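Local coordinates for putative lipoprotein YerB (Bacillus subtilis, PDB 2PSB) that is of unknown function but, as a putative membrane-anchored lipoprotein of the DUF3048 family, interacts with PcrA, at residues A[29-34]-A[161-166]; A[53-58]-A[67-72]. All blocks are in the same frame, centred on the assembly; numbering follows the deposited sequence.

In the fold
The two contacts have centres about 15 Å apart. Interaction 2 is core: its centre is about 2 Å from that of the chain, and it zips the hairpin of strands 54-59 and 65-71 with paired backbone bonds, ending in a bulge, and mostly apolar side chains, with Glu57 beside Phe67. Interaction 1 is more peripheral, about 16 Å out, where the approach to strand 33-37 meets a loop following helix 147-157; a single bridge, a water and long polar side chains do the work there. The two join because strand 33-37 pairs with strand 65-71: Val33 O lies 2.8 Å from Phe71 N, and Arg30 NH2 2.9 Å from Gln72 O, both probable hydrogen bonds.

Interaction 1 (A[29-34]-A[161-166]); sequences ERRPVA and LKQETN
Arg31 lays the aliphatic part of its side chain against Gln163, CG to CG at 3.5 Å, where the segment leading into strand 33-37 crosses the loop after helix 147-157. The backbones share an isolated beta bridge, Arg30 with Lys162, rather than a ladder. Arg31 CG is anti to the backbone N (chi1 -175°) and the chain stays extended to NE; the flat end of Gln163 lies over one face of the guanidinium, the planes 12° apart. Beyond the contact the guanidinium is gripped by a salt bridge to Asp119 and hydrogen bonds to the carbonyl oxygens of Asp97 and Lys160, which fix its rotation and leave its methylenes as a wall for Gln163.

The backbone of Arg31 is tied down as well. Its N donates to Leu161 O at 3.0 Å, nearly straight at the hydrogen (163°), the donor standing above the carbonyl plane. A water donates to both Arg31 O and Leu161 O, so Leu161 O takes two bonds. On the other side of the bridge, Gln163 N probably donates to Glu29 O, whose position is less certain. Outward, Glu29 CB meets Lys162 CD at 4.1 Å, while their charged ends stay apart. At the opposite end Pro32 and Thr165 come tip to tip, the methyl CG2 of Thr165 pressing tightly on Pro32 CG at 3.4 Å.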
loop_
_atom_site.group_PDB
_atom_site.type_symbol
_atom_site.label_atom_id
_atom_site.label_comp_id
_atom_site.label_asym_id
_atom_site.label_seq_id
_atom_site.Cartn_x
_atom_site.Cartn_y
_atom_site.Cartn_z
ATOM N N GLU A 29 8.371 -18.957 -0.017
ATOM C CA GLU A 29 7.083 -19.543 -0.338
ATOM C C GLU A 29 5.927 -18.910 0.412
ATOM O O GLU A 29 4.782 -19.304 0.232
ATOM C CB GLU A 29 7.123 -21.042 -0.074
ATOM C CG GLU A 29 7.958 -21.795 -1.083
ATOM C CD GLU A 29 8.299 -23.193 -0.614
ATOM O OE1 GLU A 29 9.211 -23.333 0.230
ATOM O OE2 GLU A 29 7.642 -24.147 -1.079
ATOM N N ARG A 30 6.222 -17.921 1.249
ATOM C CA ARG A 30 5.173 -17.254 2.004
ATOM C C ARG A 30 4.317 -16.381 1.090
ATOM O O ARG A 30 4.801 -15.417 0.493
ATOM C CB ARG A 30 5.770 -16.409 3.122
ATOM C CG ARG A 30 4.733 -15.915 4.105
ATOM C CD ARG A 30 5.388 -15.534 5.422
ATOM N NE ARG A 30 6.427 -14.538 5.216
ATOM C CZ ARG A 30 7.322 -14.199 6.132
ATOM N NH1 ARG A 30 7.303 -14.781 7.329
ATOM N NH2 ARG A 30 8.242 -13.286 5.850
ATOM N N ARG A 31 3.046 -16.743 0.970
ATOM C CA ARG A 31 2.113 -16.007 0.132
ATOM C C ARG A 31 1.921 -14.576 0.629
ATOM O O ARG A 31 1.816 -14.334 1.829
ATOM C CB ARG A 31 0.762 -16.718 0.117
ATOM C CG ARG A 31 -0.232 -16.101 -0.820
ATOM C CD ARG A 31 -1.491 -16.911 -0.883
ATOM N NE ARG A 31 -2.449 -16.339 -1.824
ATOM C CZ ARG A 31 -3.684 -16.787 -1.992
ATOM N NH1 ARG A 31 -4.108 -17.814 -1.276
ATOM N NH2 ARG A 31 -4.489 -16.209 -2.873
ATOM N N PRO A 32 1.880 -13.605 -0.299
ATOM C CA PRO A 32 1.692 -12.204 0.081
ATOM C C PRO A 32 0.347 -11.985 0.773
ATOM O O PRO A 32 -0.649 -12.636 0.439
ATOM C CB PRO A 32 1.757 -11.470 -1.263
ATOM C CG PRO A 32 2.673 -12.332 -2.075
ATOM C CD PRO A 32 2.161 -13.718 -1.742
ATOM N N VAL A 33 0.341 -11.079 1.747
ATOM C CA VAL A 33 -0.868 -10.703 2.476
ATOM C C VAL A 33 -1.025 -9.192 2.261
ATOM O O VAL A 33 -0.149 -8.411 2.634
ATOM C CB VAL A 33 -0.741 -11.021 3.999
ATOM C CG1 VAL A 33 -1.975 -10.527 4.753
ATOM C CG2 VAL A 33 -0.601 -12.536 4.206
ATOM N N ALA A 34 -2.129 -8.801 1.628
ATOM C CA ALA A 34 -2.433 -7.394 1.339
ATOM C C ALA A 34 -3.551 -6.894 2.253
ATOM O O ALA A 34 -4.692 -7.331 2.144
ATOM C CB ALA A 34 -2.857 -7.232 -0.127
ATOM N N LEU A 161 -1.466 -20.787 2.013
ATOM C CA LEU A 161 -0.606 -19.824 2.689
ATOM C C LEU A 161 0.775 -19.779 2.069
ATOM O O LEU A 161 1.564 -18.887 2.352
ATOM C CB LEU A 161 -0.484 -20.179 4.175
ATOM C CG LEU A 161 -1.712 -19.932 5.057
ATOM C CD1 LEU A 161 -1.545 -20.624 6.399
ATOM C CD2 LEU A 161 -1.890 -18.429 5.246
ATOM N N LYS A 162 1.071 -20.755 1.225
ATOM C CA LYS A 162 2.367 -20.808 0.579
ATOM C C LYS A 162 2.239 -20.828 -0.916
ATOM O O LYS A 162 1.438 -21.561 -1.468
ATOM C CB LYS A 162 3.164 -22.039 1.029
ATOM C CG LYS A 162 3.773 -21.902 2.410
ATOM C CD LYS A 162 4.792 -22.996 2.676
ATOM C CE LYS A 162 5.352 -22.882 4.086
ATOM N NZ LYS A 162 6.011 -21.563 4.339
ATOM N N GLN A 163 3.030 -19.987 -1.563
ATOM C CA GLN A 163 3.073 -19.906 -3.013
ATOM C C GLN A 163 4.236 -18.998 -3.351
ATOM O O GLN A 163 4.658 -18.184 -2.532
ATOM C CB GLN A 163 1.774 -19.333 -3.594
ATOM C CG GLN A 163 1.504 -17.883 -3.275
ATOM C CD GLN A 163 0.426 -17.286 -4.172
ATOM O OE1 GLN A 163 -0.640 -17.886 -4.373
ATOM N NE2 GLN A 163 0.695 -16.090 -4.708
ATOM N N GLU A 164 4.776 -19.161 -4.547
ATOM C CA GLU A 164 5.882 -18.330 -4.974
ATOM C C GLU A 164 5.299 -17.216 -5.828
ATOM O O GLU A 164 4.394 -17.452 -6.629
ATOM C CB GLU A 164 6.883 -19.162 -5.779
ATOM C CG GLU A 164 7.473 -20.322 -4.989
ATOM C CD GLU A 164 8.199 -21.333 -5.864
ATOM O OE1 GLU A 164 9.201 -20.958 -6.512
ATOM O OE2 GLU A 164 7.760 -22.504 -5.903
ATOM N N THR A 165 5.802 -16.002 -5.646
ATOM C CA THR A 165 5.310 -14.878 -6.421
ATOM C C THR A 165 6.445 -14.329 -7.285
ATOM O O THR A 165 7.607 -14.302 -6.861
ATOM C CB THR A 165 4.713 -13.772 -5.491
ATOM O OG1 THR A 165 5.561 -12.624 -5.479
ATOM C CG2 THR A 165 4.568 -14.294 -4.065
ATOM N N ASN A 166 6.117 -13.933 -8.515
ATOM C CA ASN A 166 7.131 -13.397 -9.416
ATOM C C ASN A 166 7.673 -12.104 -8.816
ATOM O O ASN A 166 6.916 -11.172 -8.522
ATOM C CB ASN A 166 6.546 -13.136 -10.807
ATOM C CG ASN A 166 7.627 -12.940 -11.864
ATOM O OD1 ASN A 166 8.479 -13.811 -12.057
ATOM N ND2 ASN A 166 7.604 -11.795 -12.544
HETATM O O HOH W 1 1.323 -16.346 4.051
#

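Interaction 2 (A[53-58]-A[67-72]); sequences DIVIEA and FLAIFQ
Asp53 N and Ile54 N both donate to Ile70 O, the pattern of a classic beta bulge at the open end of an antiparallel hairpin. The bond from Asp53 N to Ile70 O is 2.9 Å; that from Ile54 N to Ile70 O is longer, 3.3 Å. Ile70 N returns a bond to Ile54 O at 2.7 Å, and Ile56 and Leu68 exchange a second reciprocal pair. Beside the bulge a water donates to Asp53 OD2 and Gln72 OE1, linking the two side chains; Asp53 OD1 also reaches Lys292 and Ser73.

Glu57 and Phe67 lie side by side on one face, Glu57 CG at the ring edge, 3.5 Å from Phe67 CE2, with the carboxylate plane nearly perpendicular to the ring. The carboxylate itself is held by Arg210 and Thr65, so an alanine here would probably leave Arg210 without its carboxylate mate, Thr65 OG1 without its bond, and the Phe67 edge without its CG and CD neighbours. Val55 and Ala69 share this face, CG2 to CB at 4.2 Å. On the other, Ile56 CD1 meets Ile70 CD1 at 3.9 Å. Strand 293-298 pairs with 54-59 and strand 33-37 with 65-71, while Leu92 of helix 87-94 packs on Ile56 and Leu68, and Phe89 of the same helix also touches Leu68.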
loop_
_atom_site.group_PDB
_atom_site.type_symbol
_atom_site.label_atom_id
_atom_site.label_comp_id
_atom_site.label_asym_id
_atom_site.label_seq_id
_atom_site.Cartn_x
_atom_site.Cartn_y
_atom_site.Cartn_z
ATOM N N ASP A 53 6.370 -4.653 2.609
ATOM C CA ASP A 53 7.329 -4.475 1.530
ATOM C C ASP A 53 6.878 -3.350 0.595
ATOM O O ASP A 53 7.691 -2.549 0.128
ATOM C CB ASP A 53 7.503 -5.777 0.746
ATOM C CG ASP A 53 7.960 -6.937 1.624
ATOM O OD1 ASP A 53 8.629 -6.697 2.638
ATOM O OD2 ASP A 53 7.680 -8.099 1.284
ATOM N N ILE A 54 5.571 -3.291 0.352
ATOM C CA ILE A 54 4.969 -2.289 -0.521
ATOM C C ILE A 54 3.725 -1.732 0.129
ATOM O O ILE A 54 2.904 -2.476 0.664
ATOM C CB ILE A 54 4.515 -2.888 -1.872
ATOM C CG1 ILE A 54 5.675 -3.599 -2.557
ATOM C CG2 ILE A 54 3.946 -1.782 -2.769
ATOM C CD1 ILE A 54 5.215 -4.568 -3.624
ATOM N N VAL A 55 3.588 -0.416 0.081
ATOM C CA VAL A 55 2.421 0.242 0.627
ATOM C C VAL A 55 1.892 1.167 -0.461
ATOM O O VAL A 55 2.654 1.937 -1.052
ATOM C CB VAL A 55 2.760 1.064 1.883
ATOM C CG1 VAL A 55 1.527 1.891 2.293
ATOM C CG2 VAL A 55 3.179 0.120 3.034
ATOM N N ILE A 56 0.594 1.078 -0.738
ATOM C CA ILE A 56 -0.014 1.916 -1.762
ATOM C C ILE A 56 -1.083 2.822 -1.170
ATOM O O ILE A 56 -2.003 2.369 -0.498
ATOM C CB ILE A 56 -0.616 1.063 -2.904
ATOM C CG1 ILE A 56 0.472 0.145 -3.476
ATOM C CG2 ILE A 56 -1.143 1.971 -4.032
ATOM C CD1 ILE A 56 0.235 -1.322 -3.267
ATOM N N GLU A 57 -0.936 4.119 -1.410
ATOM C CA GLU A 57 -1.877 5.104 -0.910
ATOM C C GLU A 57 -2.694 5.643 -2.070
ATOM O O GLU A 57 -2.160 5.912 -3.144
ATOM C CB GLU A 57 -1.114 6.243 -0.207
ATOM C CG GLU A 57 -1.979 7.396 0.306
ATOM C CD GLU A 57 -1.165 8.449 1.055
ATOM O OE1 GLU A 57 -1.781 9.253 1.782
ATOM O OE2 GLU A 57 0.085 8.478 0.916
ATOM N N ALA A 58 -3.993 5.788 -1.851
ATOM C CA ALA A 58 -4.883 6.305 -2.884
ATOM C C ALA A 58 -6.126 6.874 -2.228
ATOM O O ALA A 58 -6.446 6.537 -1.079
ATOM C CB ALA A 58 -5.270 5.194 -3.888
ATOM N N PHE A 67 -4.579 3.089 2.610
ATOM C CA PHE A 67 -3.440 2.258 2.234
ATOM C C PHE A 67 -3.769 0.797 1.943
ATOM O O PHE A 67 -4.765 0.244 2.430
ATOM C CB PHE A 67 -2.414 2.217 3.373
ATOM C CG PHE A 67 -1.952 3.564 3.859
ATOM C CD1 PHE A 67 -1.472 3.703 5.160
ATOM C CD2 PHE A 67 -1.988 4.679 3.037
ATOM C CE1 PHE A 67 -1.036 4.937 5.641
ATOM C CE2 PHE A 67 -1.559 5.919 3.502
ATOM C CZ PHE A 67 -1.081 6.050 4.810
ATOM N N LEU A 68 -2.899 0.186 1.149
ATOM C CA LEU A 68 -2.945 -1.242 0.868
ATOM C C LEU A 68 -1.501 -1.572 1.232
ATOM O O LEU A 68 -0.577 -1.137 0.552
ATOM C CB LEU A 68 -3.186 -1.573 -0.606
ATOM C CG LEU A 68 -3.212 -3.097 -0.838
ATOM C CD1 LEU A 68 -4.444 -3.723 -0.135
ATOM C CD2 LEU A 68 -3.236 -3.404 -2.316
ATOM N N ALA A 69 -1.316 -2.271 2.346
ATOM C CA ALA A 69 0.012 -2.657 2.803
ATOM C C ALA A 69 0.230 -4.120 2.454
ATOM O O ALA A 69 -0.459 -5.011 2.963
ATOM C CB ALA A 69 0.148 -2.440 4.306
ATOM N N ILE A 70 1.199 -4.355 1.574
ATOM C CA ILE A 70 1.502 -5.697 1.115
ATOM C C ILE A 70 2.718 -6.258 1.833
ATOM O O ILE A 70 3.830 -5.732 1.709
ATOM C CB ILE A 70 1.732 -5.687 -0.416
ATOM C CG1 ILE A 70 0.506 -5.065 -1.098
ATOM C CG2 ILE A 70 2.024 -7.098 -0.932
ATOM C CD1 ILE A 70 0.552 -5.129 -2.605
ATOM N N PHE A 71 2.475 -7.324 2.597
ATOM C CA PHE A 71 3.503 -8.018 3.371
ATOM C C PHE A 71 3.862 -9.335 2.697
ATOM O O PHE A 71 2.995 -10.026 2.156
ATOM C CB PHE A 71 3.010 -8.338 4.784
ATOM C CG PHE A 71 2.449 -7.163 5.526
ATOM C CD1 PHE A 71 1.149 -6.729 5.285
ATOM C CD2 PHE A 71 3.217 -6.496 6.472
ATOM C CE1 PHE A 71 0.624 -5.659 5.981
ATOM C CE2 PHE A 71 2.703 -5.427 7.176
ATOM C CZ PHE A 71 1.408 -5.001 6.933
ATOM N N GLN A 72 5.144 -9.679 2.739
ATOM C CA GLN A 72 5.635 -10.922 2.156
ATOM C C GLN A 72 6.945 -11.313 2.825
ATOM O O GLN A 72 7.042 -12.396 3.395
ATOM C CB GLN A 72 5.839 -10.764 0.651
ATOM C CG GLN A 72 6.065 -12.062 -0.112
ATOM C CD GLN A 72 7.383 -12.745 0.222
ATOM O OE1 GLN A 72 8.438 -12.108 0.265
ATOM N NE2 GLN A 72 7.333 -14.053 0.437
HETATM O O HOH W 2 9.261 -9.747 -0.375
#